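Local coordinates for protein carbohydrate binding module (Uncultured bacterium, PDB 2W3J) that probably binds uronic acid sugars as a calcium-containing carbohydrate-binding module of family 35, at residues T70-N74 and D75-K79; I124-G128 and N129-P133. All coordinates share one frame; numbering follows the deposited sequence. Where two conformers were deposited one is given.

Contact 1 of 2, residues T70-N74 and D75-K79; sequences TVVVN and DSQIK
Val73 and Ser76 pair at the end of a beta hairpin, with a type I' turn from Val73 to Ser76 that puts Asn74 and Asp75 at its corners. Val73 N reaches Ser76 O at 2.8 Å, while the return bond from Ser76 N comes in above the plane of the Val73 carbonyl. Farther along, the register slips by one residue: Ile78 and Lys79 both face Val71, a classic beta bulge. Val71 uses both backbone polar groups there, its O taking Ile78 N at 2.7 Å and its N giving to Lys79 O at 2.8 Å, both bonds close to straight.

The tight part is the face carrying Val71 and Val73, which turns to Ile99 of strand 93-101. With CG1 of Val73 anti to the backbone N (chi1 176°), CG2 falls beside that N and lies against Ile78 CG1 at 3.6 Å, the two side chains crossing obliquely; Ile78 goes on to touch Pro100. Val72, on the other face, and Thr70 keep cover, Val72 from strand 104-112 and Thr70 with its hydroxyl bonded to Glu113. Val72 CG1 rests over the backbone of Ser76. The loose, solvent side is Gln77 and the turn: Gln77 CG is 4.4 Å from Val72 CG2, and Gln77 OE1 comes no nearer than 3.9 Å to Thr70 CG2. At the exposed Asp75, a water accepts from the backbone N and donates weakly to Val72 O. Between the strands, Val72 CA also makes a bent C-H...O contact with Ser76 O, at 3.2 Å.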
# COMPACT_ATOMS: atom_id res chain seq x y z
N THR A 70 -4.39 6.90 -5.22
CA THR A 70 -3.17 7.67 -5.49
C THR A 70 -2.09 7.32 -4.49
O THR A 70 -2.35 7.26 -3.29
CB THR A 70 -3.43 9.18 -5.39
OG1 THR A 70 -4.61 9.53 -6.12
CG2 THR A 70 -2.21 10.00 -5.89
N VAL A 71 -0.88 7.14 -5.00
CA VAL A 71 0.30 6.92 -4.17
C VAL A 71 0.89 8.30 -3.85
O VAL A 71 1.17 9.08 -4.78
CB VAL A 71 1.34 6.06 -4.92
CG1 VAL A 71 2.63 5.90 -4.10
CG2 VAL A 71 0.72 4.68 -5.26
N VAL A 72 0.98 8.61 -2.56
CA VAL A 72 1.50 9.87 -2.06
C VAL A 72 2.82 9.59 -1.35
O VAL A 72 2.86 8.75 -0.45
CB VAL A 72 0.53 10.48 -1.05
CG1 VAL A 72 1.08 11.82 -0.49
CG2 VAL A 72 -0.84 10.70 -1.70
N VAL A 73 3.89 10.30 -1.70
CA VAL A 73 5.16 10.01 -1.01
C VAL A 73 5.69 11.32 -0.45
O VAL A 73 5.80 12.30 -1.21
CB VAL A 73 6.17 9.36 -1.96
CG1 VAL A 73 7.53 9.14 -1.26
CG2 VAL A 73 5.62 8.01 -2.52
N ASN A 74 5.93 11.35 0.85
CA ASN A 74 6.35 12.58 1.53
C ASN A 74 5.41 13.75 1.26
O ASN A 74 5.85 14.87 0.95
CB ASN A 74 7.78 12.91 1.12
CG ASN A 74 8.74 11.86 1.58
OD1 ASN A 74 9.66 11.47 0.85
ND2 ASN A 74 8.54 11.39 2.79
N ASP A 75 4.10 13.45 1.33
CA ASP A 75 3.05 14.45 1.19
C ASP A 75 2.85 14.95 -0.25
O ASP A 75 2.07 15.88 -0.49
CB ASP A 75 3.33 15.63 2.14
CG ASP A 75 2.11 16.02 2.96
OD1 ASP A 75 1.03 15.39 2.79
OD2 ASP A 75 2.23 16.96 3.77
N SER A 76 3.50 14.31 -1.22
CA SER A 76 3.36 14.66 -2.64
C SER A 76 2.70 13.54 -3.45
O SER A 76 3.11 12.37 -3.36
CB SER A 76 4.72 14.97 -3.25
OG SER A 76 4.70 14.84 -4.66
N GLN A 77 1.70 13.88 -4.26
CA GLN A 77 1.06 12.88 -5.13
C GLN A 77 1.98 12.41 -6.24
O GLN A 77 2.47 13.21 -7.05
CB GLN A 77 -0.23 13.41 -5.77
CG GLN A 77 -1.24 13.84 -4.77
CD GLN A 77 -2.48 14.38 -5.48
OE1 GLN A 77 -2.94 13.82 -6.49
NE2 GLN A 77 -3.02 15.47 -4.97
N ILE A 78 2.22 11.12 -6.29
CA ILE A 78 3.17 10.58 -7.24
C ILE A 78 2.50 10.01 -8.47
O ILE A 78 2.88 10.30 -9.60
CB ILE A 78 4.10 9.50 -6.60
CG1 ILE A 78 4.86 10.07 -5.40
CG2 ILE A 78 5.03 8.89 -7.63
CD1 ILE A 78 5.63 11.36 -5.71
N LYS A 79 1.49 9.16 -8.27
CA LYS A 79 0.84 8.50 -9.39
C LYS A 79 -0.48 7.89 -8.94
O LYS A 79 -0.62 7.49 -7.79
CB LYS A 79 1.73 7.40 -9.96
CG LYS A 79 1.16 6.82 -11.24
CD LYS A 79 2.05 5.80 -11.86
CE LYS A 79 1.36 5.18 -13.05
NZ LYS A 79 2.23 4.19 -13.73
O HOH W 1 3.05 10.88 2.22

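Contact 2 of 2, residues I124-G128 and N129-P133; sequences IRVTG and NGITP
From Val126 to Ile131 the backbone swings round an open bend through Gly128, Asn129 and Gly130, leaving strand 120-126 and entering strand 131-133 without the paired ladder of a tight hairpin. This is a crossover between the two sheets of a beta sandwich, the fold of this family of modules. Gly128 has phi 123° and psi 156°, where any CB would collide with the carbonyl oxygen of Thr127; Gly130 has a positive phi, which residues with side chains mostly avoid.

Filling the inside of the bend, Val126 and Ile131 point at each other and meet at about a right angle. Val126 CG1 lies 4.1 Å from Ile131 CG1 and equally far from the CD1 methyl, while Ile131 CG2 comes to Val126 CB, so both branches of the isoleucine press on the same flank of the valine. Ile131 CG1 sits beside its own backbone N (chi1 -62°), which also brings it to 3.7 Å from Gly128 O, an apolar carbon resting on a carbonyl. Cutting Ile131 back to an alanine is likely to cost Val126 CG1 this neighbour and open a gap between it and the Gly128 carbonyl. Asn129 turns away to the exposed outside.

Both buried side chains continue inward: Val126 packs on Leu45 of strand 40-47, Ile131 on Ala47 of that strand and Trp2 of strand 2-5, and the two share Tyr53 of strand 51-60.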
# COMPACT_ATOMS: atom_id res chain seq x y z
N ILE A 124 2.99 -3.79 1.07
CA ILE A 124 3.79 -3.05 0.10
C ILE A 124 5.26 -3.47 0.27
O ILE A 124 5.72 -3.63 1.39
CB ILE A 124 3.58 -1.51 0.17
CG1 ILE A 124 4.30 -0.84 -1.00
CG2 ILE A 124 4.03 -0.86 1.50
CD1 ILE A 124 3.99 0.64 -1.05
N ARG A 125 5.91 -3.72 -0.86
CA ARG A 125 7.31 -4.17 -0.88
C ARG A 125 8.12 -3.08 -1.57
O ARG A 125 7.82 -2.72 -2.71
CB ARG A 125 7.42 -5.46 -1.69
CG ARG A 125 8.83 -6.11 -1.70
CD ARG A 125 8.88 -7.24 -2.70
NE ARG A 125 7.90 -8.29 -2.44
CZ ARG A 125 8.12 -9.33 -1.65
NH1 ARG A 125 9.29 -9.45 -1.02
NH2 ARG A 125 7.18 -10.25 -1.47
N VAL A 126 9.13 -2.54 -0.89
CA VAL A 126 10.00 -1.55 -1.53
C VAL A 126 11.35 -2.22 -1.83
O VAL A 126 12.03 -2.69 -0.90
CB VAL A 126 10.17 -0.32 -0.62
CG1 VAL A 126 11.12 0.75 -1.27
CG2 VAL A 126 8.77 0.27 -0.29
N THR A 127 11.72 -2.27 -3.10
CA THR A 127 12.97 -2.92 -3.48
C THR A 127 14.15 -1.96 -3.51
O THR A 127 13.98 -0.75 -3.71
CB THR A 127 12.86 -3.66 -4.82
OG1 THR A 127 12.46 -2.76 -5.85
CG2 THR A 127 11.88 -4.79 -4.70
N GLY A 128 15.34 -2.50 -3.29
CA GLY A 128 16.55 -1.69 -3.23
C GLY A 128 17.28 -1.87 -1.91
O GLY A 128 16.68 -2.25 -0.90
N ASN A 129 18.59 -1.60 -1.91
CA ASN A 129 19.37 -1.76 -0.72
C ASN A 129 19.08 -0.63 0.23
O ASN A 129 18.68 0.45 -0.19
CB ASN A 129 20.88 -1.75 -1.05
CG ASN A 129 21.25 -2.75 -2.13
OD1 ASN A 129 20.84 -3.92 -2.08
ND2 ASN A 129 22.04 -2.31 -3.10
N GLY A 130 19.29 -0.87 1.51
CA GLY A 130 19.23 0.19 2.49
C GLY A 130 17.83 0.68 2.84
O GLY A 130 17.67 1.81 3.30
N ILE A 131 16.83 -0.16 2.62
CA ILE A 131 15.45 0.19 3.00
C ILE A 131 15.11 -0.55 4.29
O ILE A 131 15.28 -1.78 4.37
CB ILE A 131 14.46 -0.22 1.89
CG1 ILE A 131 14.75 0.51 0.58
CG2 ILE A 131 13.04 0.04 2.34
CD1 ILE A 131 14.52 1.99 0.65
N THR A 132 14.66 0.18 5.31
CA THR A 132 14.17 -0.41 6.55
C THR A 132 12.88 0.29 6.96
O THR A 132 12.57 1.33 6.41
CB THR A 132 15.17 -0.25 7.73
OG1 THR A 132 15.51 1.13 7.88
CG2 THR A 132 16.46 -1.05 7.46
N PRO A 133 12.16 -0.26 7.94
CA PRO A 133 10.99 0.41 8.46
C PRO A 133 11.45 1.58 9.31
O PRO A 133 12.58 1.59 9.76
CB PRO A 133 10.29 -0.66 9.32
CG PRO A 133 11.32 -1.73 9.55
CD PRO A 133 12.35 -1.62 8.49

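How the contacts relate
Going from the N terminus, contact 1 comes first: it closes the short hairpin of strands 69-73 and 76-81 before the chain runs on through strands 93-101 and 104-112. Contact 2 follows near the C-terminal end, where the chain leaves strand 120-126 for strand 131-133. The two are in series, neither enclosing nor crossing the other, with centres about 17 Å apart and nearest atoms about 6 Å apart. They are linked through a shared sheet: strand 69-73 of the hairpin pairs with strand 104-112, which pairs with strand 40-47, and strand 131-133 joins that same strand. Contact 2 additionally passes the chain from the four-stranded sheet into this one.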